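Local coordinates for Baccell_00875 (Bacteroides cellulosilyticus DSM 14838, PDB 5NO8), which probably acts as a polysaccharide lyase that removes the L-rhamnose caps linked to glucuronic acid on complex arabinogalactan proteins, at residues Y152-C158 and E537-E541; R50-W54 and N160-H164; N149-P153 and I592-D596; Y200-G206 and F606-F610. All coordinates share one frame. Numbering follows the deposited sequence.

Interaction 1. Residues Y152-C158 and E537-E541; sequences YPDAQQC and EVNYE
The loop Y152-D154 turns into helix 155-161 and meets E537-E541, an irregular segment that runs directly into helix 542-559. The register is set by two CA pairs, D154 with N539 at 5.4 Å and A155 with Y540 at 5.5 Å. Y540 is the main bump: in the t rotamer, its ring fills a hollow formed by Y152, A155 and C158. C158 CB lies over one ring face, 3.8 Å from Y540 CD2, while A155 CB is 4.0 Å from Y540 CD1. The edge of the Y540 ring faces Y152, with CD2 4.0 Å from Y152 CD1. C158 SG sits obliquely, 4.8 Å from the Y540 ring centroid, in a sulfur-aromatic contact. In turn Y152, rotamer m, pushes its ring against the second segment: Y540 O stands over one face at 3.1 Å from Y152 CG, and V538 CG1 is 3.7 Å from Y152 CD2. A water fills the remaining gap, accepting from A155 N (3.0 Å) and donating to N539 O (2.7 Å). D154 (chi1 p) N-caps its helix, OD1 accepting from Q157 N at 2.8 Å; E541 likewise N-caps helix 542-559. The interlocked tyrosines Y152 and Y540, at two N-capped helix starts, join the beta-rich N-terminal half to the helical C-terminal half, an interdomain contact beside a bound glycerol that may mark a pocket.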
loop_
_atom_site.group_PDB
_atom_site.type_symbol
_atom_site.label_atom_id
_atom_site.label_comp_id
_atom_site.label_asym_id
_atom_site.label_seq_id
_atom_site.Cartn_x
_atom_site.Cartn_y
_atom_site.Cartn_z
ATOM N N TYR A 152 -9.822 0.209 10.750
ATOM C CA TYR A 152 -9.009 0.920 11.719
ATOM C C TYR A 152 -9.877 1.655 12.738
ATOM O O TYR A 152 -9.903 2.881 12.743
ATOM C CB TYR A 152 -8.135 1.949 10.995
ATOM C CG TYR A 152 -7.165 1.415 9.948
ATOM C CD1 TYR A 152 -6.420 0.251 10.168
ATOM C CD2 TYR A 152 -6.924 2.145 8.778
ATOM C CE1 TYR A 152 -5.501 -0.213 9.213
ATOM C CE2 TYR A 152 -6.003 1.703 7.832
ATOM C CZ TYR A 152 -5.307 0.531 8.032
ATOM O OH TYR A 152 -4.381 0.094 7.064
ATOM N N PRO A 153 -10.589 0.922 13.602
ATOM C CA PRO A 153 -11.418 1.610 14.621
ATOM C C PRO A 153 -10.557 2.354 15.656
ATOM O O PRO A 153 -10.856 3.488 15.981
ATOM C CB PRO A 153 -12.204 0.463 15.268
ATOM C CG PRO A 153 -11.361 -0.751 15.030
ATOM C CD PRO A 153 -10.694 -0.543 13.710
ATOM N N ASP A 154 -9.492 1.722 16.136
ATOM C CA ASP A 154 -8.515 2.324 17.066
ATOM C C ASP A 154 -7.333 1.363 17.194
ATOM O O ASP A 154 -7.462 0.191 16.820
ATOM C CB ASP A 154 -9.130 2.627 18.443
ATOM C CG ASP A 154 -9.727 1.404 19.123
ATOM O OD1 ASP A 154 -8.996 0.479 19.529
ATOM O OD2 ASP A 154 -10.954 1.391 19.315
ATOM N N ALA A 155 -6.203 1.834 17.725
ATOM C CA ALA A 155 -4.996 1.009 17.797
ATOM C C ALA A 155 -5.172 -0.301 18.569
ATOM O O ALA A 155 -4.661 -1.334 18.162
ATOM C CB ALA A 155 -3.816 1.806 18.353
ATOM N N GLN A 156 -5.945 -0.273 19.654
ATOM C CA GLN A 156 -6.023 -1.434 20.525
ATOM C C GLN A 156 -6.847 -2.528 19.861
ATOM O O GLN A 156 -6.442 -3.667 19.842
ATOM C CB GLN A 156 -6.613 -1.076 21.887
ATOM C CG GLN A 156 -5.637 -0.299 22.777
ATOM C CD GLN A 156 -5.267 1.101 22.256
ATOM O OE1 GLN A 156 -4.098 1.514 22.348
ATOM N NE2 GLN A 156 -6.258 1.840 21.712
ATOM N N GLN A 157 -7.993 -2.172 19.304
ATOM C CA GLN A 157 -8.779 -3.173 18.576
ATOM C C GLN A 157 -8.056 -3.655 17.310
ATOM O O GLN A 157 -8.164 -4.818 16.942
ATOM C CB GLN A 157 -10.140 -2.622 18.204
ATOM C CG GLN A 157 -11.081 -2.468 19.374
ATOM C CD GLN A 157 -12.434 -2.002 18.885
ATOM O OE1 GLN A 157 -12.690 -0.805 18.813
ATOM N NE2 GLN A 157 -13.286 -2.941 18.500
ATOM N N CYS A 158 -7.337 -2.754 16.639
ATOM C CA CYS A 158 -6.584 -3.150 15.434
ATOM C C CYS A 158 -5.545 -4.202 15.750
ATOM O O CYS A 158 -5.520 -5.254 15.142
ATOM C CB CYS A 158 -5.903 -1.965 14.799
ATOM S SG CYS A 158 -7.059 -0.890 13.987
ATOM N N GLU A 537 -4.342 11.381 11.531
ATOM C CA GLU A 537 -5.296 11.697 10.478
ATOM C C GLU A 537 -6.056 10.430 10.042
ATOM O O GLU A 537 -7.137 10.504 9.454
ATOM C CB GLU A 537 -4.563 12.427 9.343
ATOM C CG GLU A 537 -4.066 13.796 9.847
ATOM C CD GLU A 537 -3.176 14.574 8.887
ATOM O OE1 GLU A 537 -2.763 14.018 7.843
ATOM O OE2 GLU A 537 -2.873 15.754 9.211
ATOM N N VAL A 538 -5.482 9.272 10.359
ATOM C CA VAL A 538 -6.169 7.981 10.310
ATOM C C VAL A 538 -5.968 7.404 11.708
ATOM O O VAL A 538 -4.992 7.745 12.373
ATOM C CB VAL A 538 -5.548 7.070 9.222
ATOM C CG1 VAL A 538 -6.352 5.790 9.019
ATOM C CG2 VAL A 538 -5.413 7.825 7.898
ATOM N N ASN A 539 -6.880 6.545 12.167
ATOM C CA ASN A 539 -6.845 6.069 13.565
ATOM C C ASN A 539 -5.675 5.153 13.859
ATOM O O ASN A 539 -5.144 5.147 14.964
ATOM C CB ASN A 539 -8.143 5.337 13.958
ATOM C CG ASN A 539 -9.379 6.219 13.890
ATOM O OD1 ASN A 539 -10.508 5.711 13.677
ATOM N ND2 ASN A 539 -9.196 7.528 14.038
ATOM N N TYR A 540 -5.303 4.355 12.865
ATOM C CA TYR A 540 -4.158 3.492 12.968
ATOM C C TYR A 540 -3.736 3.268 11.545
ATOM O O TYR A 540 -4.586 3.007 10.716
ATOM C CB TYR A 540 -4.565 2.168 13.623
ATOM C CG TYR A 540 -3.472 1.147 13.676
ATOM C CD1 TYR A 540 -2.477 1.211 14.648
ATOM C CD2 TYR A 540 -3.409 0.107 12.734
ATOM C CE1 TYR A 540 -1.446 0.286 14.685
ATOM C CE2 TYR A 540 -2.389 -0.837 12.776
ATOM C CZ TYR A 540 -1.406 -0.734 13.747
ATOM O OH TYR A 540 -0.396 -1.662 13.795
ATOM N N GLU A 541 -2.441 3.335 11.260
ATOM C CA GLU A 541 -1.965 3.127 9.880
ATOM C C GLU A 541 -0.461 3.040 9.798
ATOM O O GLU A 541 0.267 3.366 10.745
ATOM C CB GLU A 541 -2.441 4.262 8.970
ATOM C CG GLU A 541 -2.021 5.648 9.456
ATOM C CD GLU A 541 -1.636 6.580 8.315
ATOM O OE1 GLU A 541 -0.855 6.121 7.429
ATOM O OE2 GLU A 541 -2.073 7.761 8.303
HETATM O O HOH W 1 -5.945 4.796 17.469
#

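Interaction 2. Residues R50-W54 and N160-H164; sequences RSMNW and NSRAH
R50-W54 and N160-A163 run nearly the same way, their end-to-end directions 16° apart, and M52 CA lies 5.0 Å from S161 CA. The direct polar link is at the outer end: R50 NE donates to N160 OD1 at 2.9 Å, the acceptor lying near the guanidinium plane. Waters extend this link. One accepts from R50 NH2 (3.2 Å) and donates to N160 OD1 (2.6 Å); a second donates to R50 O (2.6 Å) and lies 2.7 Å from S161 OG; a third accepts from N53 N (3.1 Å) and donates to S161 O (2.9 Å). N160-H164 passes from helix 155-161 to 163-168, an outermost strand of an eight-stranded antiparallel sheet, so the irregular R50-W54 loop packs alongside a helix-to-strand connection. M52, extended with all three chi angles t, lies along the S161-R162 backbone, SD 3.6 Å from S161 C and CE 3.5 Å from R162 C. Apolar side-chain contacts centre on A163 CB, which meets M52 CE at 3.8 Å and W54 CZ3 at 3.6 Å.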
loop_
_atom_site.group_PDB
_atom_site.type_symbol
_atom_site.label_atom_id
_atom_site.label_comp_id
_atom_site.label_asym_id
_atom_site.label_seq_id
_atom_site.Cartn_x
_atom_site.Cartn_y
_atom_site.Cartn_z
ATOM N N ARG A 50 -7.795 -14.143 21.875
ATOM C CA ARG A 50 -8.402 -12.865 21.582
ATOM C C ARG A 50 -9.783 -12.971 20.926
ATOM O O ARG A 50 -10.466 -11.961 20.812
ATOM C CB ARG A 50 -7.456 -12.019 20.731
ATOM C CG ARG A 50 -6.102 -11.771 21.398
ATOM C CD ARG A 50 -5.107 -11.111 20.461
ATOM N NE ARG A 50 -3.938 -10.613 21.204
ATOM C CZ ARG A 50 -2.911 -11.361 21.616
ATOM N NH1 ARG A 50 -2.868 -12.664 21.377
ATOM N NH2 ARG A 50 -1.903 -10.789 22.291
ATOM N N SER A 51 -10.170 -14.168 20.478
ATOM C CA SER A 51 -11.501 -14.455 19.930
ATOM C C SER A 51 -11.875 -13.516 18.768
ATOM O O SER A 51 -13.000 -13.044 18.655
ATOM C CB SER A 51 -12.564 -14.394 21.041
ATOM O OG SER A 51 -12.299 -15.386 22.021
ATOM N N MET A 52 -10.904 -13.238 17.913
ATOM C CA MET A 52 -11.129 -12.318 16.806
ATOM C C MET A 52 -12.156 -12.881 15.807
ATOM O O MET A 52 -12.165 -14.075 15.513
ATOM C CB MET A 52 -9.793 -12.101 16.097
ATOM C CG MET A 52 -9.911 -11.363 14.802
ATOM S SD MET A 52 -8.278 -10.921 14.271
ATOM C CE MET A 52 -8.789 -10.280 12.695
ATOM N N ASN A 53 -12.995 -11.995 15.296
ATOM C CA ASN A 53 -13.873 -12.282 14.153
ATOM C C ASN A 53 -13.157 -11.795 12.900
ATOM O O ASN A 53 -12.818 -10.626 12.804
ATOM C CB ASN A 53 -15.196 -11.544 14.298
ATOM C CG ASN A 53 -16.223 -11.957 13.243
ATOM O OD1 ASN A 53 -15.968 -12.811 12.385
ATOM N ND2 ASN A 53 -17.403 -11.371 13.332
ATOM N N TRP A 54 -12.889 -12.707 11.986
ATOM C CA TRP A 54 -12.096 -12.393 10.796
ATOM C C TRP A 54 -12.904 -11.706 9.711
ATOM O O TRP A 54 -12.314 -11.201 8.732
ATOM C CB TRP A 54 -11.408 -13.648 10.276
ATOM C CG TRP A 54 -10.349 -14.085 11.224
ATOM C CD1 TRP A 54 -10.497 -14.880 12.348
ATOM C CD2 TRP A 54 -8.981 -13.688 11.207
ATOM N NE1 TRP A 54 -9.299 -15.018 12.987
ATOM C CE2 TRP A 54 -8.349 -14.303 12.310
ATOM C CE3 TRP A 54 -8.212 -12.906 10.337
ATOM C CZ2 TRP A 54 -6.988 -14.130 12.574
ATOM C CZ3 TRP A 54 -6.870 -12.752 10.592
ATOM C CH2 TRP A 54 -6.268 -13.357 11.709
ATOM N N ASN A 160 -5.242 -6.273 18.219
ATOM C CA ASN A 160 -5.713 -7.546 18.739
ATOM C C ASN A 160 -6.758 -8.243 17.879
ATOM O O ASN A 160 -6.894 -9.457 17.980
ATOM C CB ASN A 160 -6.262 -7.321 20.149
ATOM C CG ASN A 160 -5.157 -6.961 21.122
ATOM O OD1 ASN A 160 -4.297 -7.788 21.436
ATOM N ND2 ASN A 160 -5.160 -5.728 21.582
ATOM N N SER A 161 -7.497 -7.469 17.094
ATOM C CA SER A 161 -8.787 -7.926 16.542
ATOM C C SER A 161 -9.119 -7.519 15.108
ATOM O O SER A 161 -10.279 -7.641 14.711
ATOM C CB SER A 161 -9.917 -7.385 17.440
ATOM O OG SER A 161 -9.659 -7.728 18.792
ATOM N N ARG A 162 -8.139 -7.019 14.359
ATOM C CA ARG A 162 -8.314 -6.694 12.933
ATOM C C ARG A 162 -7.152 -7.273 12.158
ATOM O O ARG A 162 -6.139 -7.660 12.735
ATOM C CB ARG A 162 -8.426 -5.191 12.687
ATOM C CG ARG A 162 -9.586 -4.496 13.397
ATOM C CD ARG A 162 -10.924 -4.976 12.844
ATOM N NE ARG A 162 -12.050 -4.252 13.408
ATOM C CZ ARG A 162 -12.603 -4.514 14.598
ATOM N NH1 ARG A 162 -12.144 -5.487 15.367
ATOM N NH2 ARG A 162 -13.619 -3.775 15.025
ATOM N N ALA A 163 -7.303 -7.340 10.843
ATOM C CA ALA A 163 -6.283 -7.999 10.009
ATOM C C ALA A 163 -5.900 -7.157 8.799
ATOM O O ALA A 163 -6.763 -6.597 8.132
ATOM C CB ALA A 163 -6.786 -9.351 9.554
ATOM N N HIS A 164 -4.598 -7.110 8.526
ATOM C CA HIS A 164 -4.088 -6.630 7.235
ATOM C C HIS A 164 -4.320 -7.751 6.217
ATOM O O HIS A 164 -3.763 -8.848 6.344
ATOM C CB HIS A 164 -2.610 -6.306 7.342
ATOM C CG HIS A 164 -2.313 -5.179 8.277
ATOM N ND1 HIS A 164 -2.956 -3.965 8.194
ATOM C CD2 HIS A 164 -1.413 -5.067 9.285
ATOM C CE1 HIS A 164 -2.460 -3.152 9.114
ATOM N NE2 HIS A 164 -1.535 -3.800 9.797
HETATM O O HOH W 2 -2.278 -7.747 23.103
HETATM O O HOH W 3 -11.060 -10.032 19.125
HETATM O O HOH W 4 -12.608 -8.998 15.713
#

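Interaction 3. Residues N149-P153 and I592-D596; sequences NDNYP and IRHWD
Y152 reaches across to H594 with its ring nearly parallel, planes 13° apart, but the two are slid so far that they barely overlap: centroids are 5.4 Å apart and the closest pair is Y152 CE2 to H594 NE2 at 3.5 Å. The rings reach this position with chi1 m at Y152 and p at H594. At the ring edge of Y152, W595 (chi1 p) fits its indole, with CZ3 3.7 Å from Y152 CE2. The backbones stay well apart, the nearest CA pair, D150 and I592, being 10.1 Å apart, so side chains and water bridge the gap. Both segments are irregular loops, one following strand 137-145 of the beta-rich half, the other leading into helix 596-600, for which W595 is the N-cap residue; their meeting is a buried interface between the two halves of the chain. One water donates to D150 OD1 (2.7 Å) and lies 2.9 Å from H594 NE2; D150 OD2 forms a salt bridge with R215. Another lies 2.9 Å from Y152 OH and donates to I592 O (2.8 Å). R593 NH2 and D596 OD2 form a 2.9 Å salt bridge, and R593, W595 and D596 hydrogen-bond a glycerol, probably from the crystallisation liquor.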
loop_
_atom_site.group_PDB
_atom_site.type_symbol
_atom_site.label_atom_id
_atom_site.label_comp_id
_atom_site.label_asym_id
_atom_site.label_seq_id
_atom_site.Cartn_x
_atom_site.Cartn_y
_atom_site.Cartn_z
ATOM N N ASN A 149 -11.987 -8.473 7.917
ATOM C CA ASN A 149 -12.142 -7.414 8.928
ATOM C C ASN A 149 -10.917 -6.499 8.946
ATOM O O ASN A 149 -10.116 -6.525 9.883
ATOM C CB ASN A 149 -12.409 -8.081 10.297
ATOM C CG ASN A 149 -13.114 -7.174 11.284
ATOM O OD1 ASN A 149 -13.575 -6.097 10.949
ATOM N ND2 ASN A 149 -13.205 -7.642 12.538
ATOM N N ASP A 150 -10.755 -5.752 7.857
ATOM C CA ASP A 150 -9.590 -4.912 7.603
ATOM C C ASP A 150 -10.074 -3.474 7.708
ATOM O O ASP A 150 -10.611 -2.874 6.756
ATOM C CB ASP A 150 -8.987 -5.207 6.222
ATOM C CG ASP A 150 -7.637 -4.522 5.997
ATOM O OD1 ASP A 150 -7.358 -3.449 6.615
ATOM O OD2 ASP A 150 -6.825 -5.071 5.198
ATOM N N ASN A 151 -9.936 -2.926 8.907
ATOM C CA ASN A 151 -10.364 -1.566 9.182
ATOM C C ASN A 151 -9.683 -1.081 10.474
ATOM O O ASN A 151 -9.027 -1.866 11.151
ATOM C CB ASN A 151 -11.898 -1.478 9.246
ATOM C CG ASN A 151 -12.499 -2.557 10.108
ATOM O OD1 ASN A 151 -12.370 -2.495 11.324
ATOM N ND2 ASN A 151 -13.142 -3.574 9.475
ATOM N N TYR A 152 -9.822 0.209 10.750
ATOM C CA TYR A 152 -9.009 0.920 11.719
ATOM C C TYR A 152 -9.877 1.655 12.738
ATOM O O TYR A 152 -9.903 2.881 12.743
ATOM C CB TYR A 152 -8.135 1.949 10.995
ATOM C CG TYR A 152 -7.165 1.415 9.948
ATOM C CD1 TYR A 152 -6.420 0.251 10.168
ATOM C CD2 TYR A 152 -6.924 2.145 8.778
ATOM C CE1 TYR A 152 -5.501 -0.213 9.213
ATOM C CE2 TYR A 152 -6.003 1.703 7.832
ATOM C CZ TYR A 152 -5.307 0.531 8.032
ATOM O OH TYR A 152 -4.381 0.094 7.064
ATOM N N PRO A 153 -10.589 0.922 13.602
ATOM C CA PRO A 153 -11.418 1.610 14.621
ATOM C C PRO A 153 -10.557 2.354 15.656
ATOM O O PRO A 153 -10.856 3.488 15.981
ATOM C CB PRO A 153 -12.204 0.463 15.268
ATOM C CG PRO A 153 -11.361 -0.751 15.030
ATOM C CD PRO A 153 -10.694 -0.543 13.710
ATOM N N ILE A 592 -0.103 -1.677 2.823
ATOM C CA ILE A 592 -1.492 -1.399 2.601
ATOM C C ILE A 592 -1.774 0.044 2.995
ATOM O O ILE A 592 -1.515 0.450 4.123
ATOM C CB ILE A 592 -2.410 -2.307 3.428
ATOM C CG1 ILE A 592 -2.268 -3.777 3.000
ATOM C CG2 ILE A 592 -3.871 -1.842 3.283
ATOM C CD1 ILE A 592 -2.833 -4.742 4.021
ATOM N N ARG A 593 -2.253 0.803 2.025
ATOM C CA ARG A 593 -2.750 2.166 2.187
ATOM C C ARG A 593 -3.925 2.278 1.223
ATOM O O ARG A 593 -3.926 1.658 0.154
ATOM C CB ARG A 593 -1.665 3.198 1.870
ATOM C CG ARG A 593 -0.388 3.010 2.682
ATOM C CD ARG A 593 0.696 4.076 2.436
ATOM N NE ARG A 593 0.148 5.414 2.594
ATOM C CZ ARG A 593 -0.072 6.021 3.767
ATOM N NH1 ARG A 593 0.294 5.462 4.910
ATOM N NH2 ARG A 593 -0.653 7.199 3.788
ATOM N N HIS A 594 -4.954 3.013 1.596
ATOM C CA HIS A 594 -6.218 2.952 0.844
ATOM C C HIS A 594 -7.110 4.193 0.924
ATOM O O HIS A 594 -8.317 4.121 0.694
ATOM C CB HIS A 594 -6.992 1.681 1.206
ATOM C CG HIS A 594 -7.339 1.557 2.662
ATOM N ND1 HIS A 594 -8.207 2.424 3.308
ATOM C CD2 HIS A 594 -6.932 0.670 3.591
ATOM C CE1 HIS A 594 -8.315 2.058 4.571
ATOM N NE2 HIS A 594 -7.579 0.980 4.764
ATOM N N TRP A 595 -6.507 5.354 1.141
ATOM C CA TRP A 595 -7.276 6.612 1.225
ATOM C C TRP A 595 -6.701 7.830 0.494
ATOM O O TRP A 595 -7.418 8.811 0.283
ATOM C CB TRP A 595 -7.491 6.951 2.713
ATOM C CG TRP A 595 -6.223 7.032 3.438
ATOM C CD1 TRP A 595 -5.420 8.126 3.578
ATOM C CD2 TRP A 595 -5.568 5.961 4.097
ATOM N NE1 TRP A 595 -4.301 7.790 4.295
ATOM C CE2 TRP A 595 -4.357 6.458 4.603
ATOM C CE3 TRP A 595 -5.883 4.623 4.302
ATOM C CZ2 TRP A 595 -3.474 5.662 5.309
ATOM C CZ3 TRP A 595 -5.003 3.833 4.985
ATOM C CH2 TRP A 595 -3.805 4.351 5.475
ATOM N N ASP A 596 -5.441 7.790 0.069
ATOM C CA ASP A 596 -4.810 9.012 -0.434
ATOM C C ASP A 596 -5.309 9.456 -1.793
ATOM O O ASP A 596 -5.192 10.635 -2.121
ATOM C CB ASP A 596 -3.282 8.883 -0.416
ATOM C CG ASP A 596 -2.737 8.870 0.984
ATOM O OD1 ASP A 596 -2.867 9.933 1.633
ATOM O OD2 ASP A 596 -2.232 7.812 1.455
HETATM O O HOH W 5 -7.929 -0.825 7.008
HETATM O O HOH W 6 -1.964 1.672 6.644
#

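Interaction 4. Residues Y200-G206 and F606-F610; sequences YEIWERG and FGDTF
This is a buried contact in which one face of strand 199-203, an interior strand of a mixed sheet in the beta-rich half, and the turn after it pack on a loop of the helical half. Y200-G206 runs at 141° to the irregular segment F606-F610, with I202 CA 6.9 Å from G607 CA and R205 CA 6.1 Å from F606 CA. At one end, Y200 (chi1 p) donates from OH to D608 OD2 in a very short 2.5 Å hydrogen bond that lies near the tyrosine ring plane. Y200 OH also lies 3.8 Å from F610 CE2, at the edge of that ring, and D608 OD2 has a salt bridge with R215. At the other end, R205, folded by m values at chi1, chi2 and chi3, lays its guanidinium over F606 CB, with R205 NH2 3.4 Å from F606 CD1; this guanidinium also bonds to N211 O and H594 O. G206 C rests 3.7 Å from F606 CE2. Between these ends, G607 adopts phi/psi 128/169, where a CB would jam against the preceding carbonyl O, which calls for glycine. A water donates to D608 OD1 (2.7 Å) and accepts a weak bond from R205 NH1 (2.9 Å). The result is a mixed polar and aromatic interface between a sheet strand with its turn and the loop linking helices 596-600 and 615-629.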
loop_
_atom_site.group_PDB
_atom_site.type_symbol
_atom_site.label_atom_id
_atom_site.label_comp_id
_atom_site.label_asym_id
_atom_site.label_seq_id
_atom_site.Cartn_x
_atom_site.Cartn_y
_atom_site.Cartn_z
ATOM N N TYR A 200 -9.929 -8.206 -7.591
ATOM C CA TYR A 200 -10.876 -7.935 -6.526
ATOM C C TYR A 200 -11.450 -6.533 -6.647
ATOM O O TYR A 200 -10.895 -5.673 -7.308
ATOM C CB TYR A 200 -10.256 -8.158 -5.148
ATOM C CG TYR A 200 -9.205 -7.134 -4.750
ATOM C CD1 TYR A 200 -7.895 -7.280 -5.166
ATOM C CD2 TYR A 200 -9.529 -6.028 -3.959
ATOM C CE1 TYR A 200 -6.923 -6.384 -4.791
ATOM C CE2 TYR A 200 -8.555 -5.104 -3.572
ATOM C CZ TYR A 200 -7.257 -5.280 -4.020
ATOM O OH TYR A 200 -6.241 -4.410 -3.678
ATOM N N GLU A 201 -12.580 -6.337 -5.984
ATOM C CA GLU A 201 -13.245 -5.061 -5.935
ATOM C C GLU A 201 -13.409 -4.638 -4.505
ATOM O O GLU A 201 -13.370 -5.459 -3.593
ATOM C CB GLU A 201 -14.625 -5.158 -6.556
ATOM C CG GLU A 201 -14.592 -5.331 -8.051
ATOM C CD GLU A 201 -15.970 -5.607 -8.615
ATOM O OE1 GLU A 201 -16.726 -4.630 -8.784
ATOM O OE2 GLU A 201 -16.302 -6.800 -8.848
ATOM N N ILE A 202 -13.627 -3.346 -4.335
ATOM C CA ILE A 202 -13.868 -2.762 -3.030
ATOM C C ILE A 202 -15.237 -2.104 -3.093
ATOM O O ILE A 202 -15.548 -1.357 -4.037
ATOM C CB ILE A 202 -12.786 -1.712 -2.648
ATOM C CG1 ILE A 202 -11.420 -2.352 -2.461
ATOM C CG2 ILE A 202 -13.160 -0.938 -1.375
ATOM C CD1 ILE A 202 -11.295 -3.301 -1.306
ATOM N N TRP A 203 -16.038 -2.357 -2.061
ATOM C CA TRP A 203 -17.350 -1.739 -1.915
ATOM C C TRP A 203 -17.423 -0.952 -0.606
ATOM O O TRP A 203 -16.686 -1.248 0.329
ATOM C CB TRP A 203 -18.470 -2.803 -1.954
ATOM C CG TRP A 203 -18.547 -3.522 -3.229
ATOM C CD1 TRP A 203 -17.974 -4.714 -3.530
ATOM C CD2 TRP A 203 -19.202 -3.084 -4.398
ATOM N NE1 TRP A 203 -18.261 -5.061 -4.825
ATOM C CE2 TRP A 203 -18.998 -4.069 -5.389
ATOM C CE3 TRP A 203 -19.964 -1.956 -4.710
ATOM C CZ2 TRP A 203 -19.536 -3.961 -6.676
ATOM C CZ3 TRP A 203 -20.456 -1.826 -5.975
ATOM C CH2 TRP A 203 -20.255 -2.832 -6.950
ATOM N N GLU A 204 -18.309 0.049 -0.585
ATOM C CA GLU A 204 -18.632 0.861 0.615
ATOM C C GLU A 204 -17.480 1.750 1.120
ATOM O O GLU A 204 -17.081 1.730 2.302
ATOM C CB GLU A 204 -19.187 -0.009 1.732
ATOM C CG GLU A 204 -20.416 -0.814 1.347
ATOM C CD GLU A 204 -21.609 0.071 1.013
ATOM O OE1 GLU A 204 -21.691 1.188 1.560
ATOM O OE2 GLU A 204 -22.457 -0.321 0.190
ATOM N N ARG A 205 -16.957 2.544 0.207
ATOM C CA ARG A 205 -16.082 3.646 0.584
ATOM C C ARG A 205 -16.815 4.976 0.403
ATOM O O ARG A 205 -17.719 5.100 -0.437
ATOM C CB ARG A 205 -14.810 3.625 -0.247
ATOM C CG ARG A 205 -14.020 2.327 -0.122
ATOM C CD ARG A 205 -13.610 1.987 1.310
ATOM N NE ARG A 205 -12.835 3.026 2.019
ATOM C CZ ARG A 205 -11.505 3.188 1.979
ATOM N NH1 ARG A 205 -10.729 2.399 1.231
ATOM N NH2 ARG A 205 -10.930 4.186 2.673
ATOM N N GLY A 206 -16.389 5.976 1.162
ATOM C CA GLY A 206 -16.993 7.317 1.073
ATOM C C GLY A 206 -16.727 8.151 2.298
ATOM O O GLY A 206 -16.482 7.619 3.385
ATOM N N PHE A 606 -11.439 7.030 -2.850
ATOM C CA PHE A 606 -11.014 6.147 -1.783
ATOM C C PHE A 606 -10.742 4.777 -2.400
ATOM O O PHE A 606 -11.269 4.448 -3.456
ATOM C CB PHE A 606 -12.092 5.981 -0.709
ATOM C CG PHE A 606 -12.191 7.131 0.243
ATOM C CD1 PHE A 606 -11.244 7.298 1.225
ATOM C CD2 PHE A 606 -13.245 8.046 0.151
ATOM C CE1 PHE A 606 -11.321 8.358 2.123
ATOM C CE2 PHE A 606 -13.341 9.098 1.048
ATOM C CZ PHE A 606 -12.370 9.260 2.032
ATOM N N GLY A 607 -9.925 3.999 -1.727
ATOM C CA GLY A 607 -9.621 2.636 -2.123
ATOM C C GLY A 607 -8.134 2.370 -2.201
ATOM O O GLY A 607 -7.310 3.307 -2.177
ATOM N N ASP A 608 -7.784 1.095 -2.327
ATOM C CA ASP A 608 -6.385 0.641 -2.222
ATOM C C ASP A 608 -5.487 1.362 -3.215
ATOM O O ASP A 608 -5.771 1.355 -4.404
ATOM C CB ASP A 608 -6.242 -0.847 -2.506
ATOM C CG ASP A 608 -6.976 -1.736 -1.502
ATOM O OD1 ASP A 608 -7.525 -1.219 -0.522
ATOM O OD2 ASP A 608 -6.990 -2.951 -1.734
ATOM N N THR A 609 -4.426 1.982 -2.705
ATOM C CA THR A 609 -3.438 2.679 -3.507
ATOM C C THR A 609 -2.189 1.828 -3.351
ATOM O O THR A 609 -1.641 1.691 -2.239
ATOM C CB THR A 609 -3.157 4.086 -2.928
ATOM O OG1 THR A 609 -2.848 3.936 -1.530
ATOM C CG2 THR A 609 -4.335 4.934 -3.053
ATOM N N PHE A 610 -1.768 1.189 -4.438
ATOM C CA PHE A 610 -0.623 0.313 -4.419
ATOM C C PHE A 610 0.235 0.578 -5.653
ATOM O O PHE A 610 -0.135 0.137 -6.734
ATOM C CB PHE A 610 -1.064 -1.134 -4.474
ATOM C CG PHE A 610 -1.519 -1.721 -3.177
ATOM C CD1 PHE A 610 -0.636 -1.907 -2.119
ATOM C CD2 PHE A 610 -2.800 -2.263 -3.067
ATOM C CE1 PHE A 610 -1.032 -2.560 -0.962
ATOM C CE2 PHE A 610 -3.210 -2.881 -1.903
ATOM C CZ PHE A 610 -2.334 -3.036 -0.849
HETATM O O HOH W 7 -9.889 -0.047 -0.073
#

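Interactions 1, 3 and 4 each join the beta-rich half to the helical half; interaction 2 lies within the beta-rich half beside them. Interactions 1 and 3, centres 9 Å apart, share Y152 and P153, and a salt bridge from E541 OE1 to R593 NH1 (2.8 Å) ties their helical-side segments. R593, W595, D596 and E541 all bond glycerol, which may mark a pocket, although no catalytic residue is established here. Interactions 3 and 4 are also 9 Å apart, connected by a probable hydrogen bond from G607 N to H594 O (2.9 Å). Interactions 1 and 2, centres 13 Å apart, both use helix 155-161; R162 NE to N151 OD1 (2.7 Å) links interactions 2 and 3.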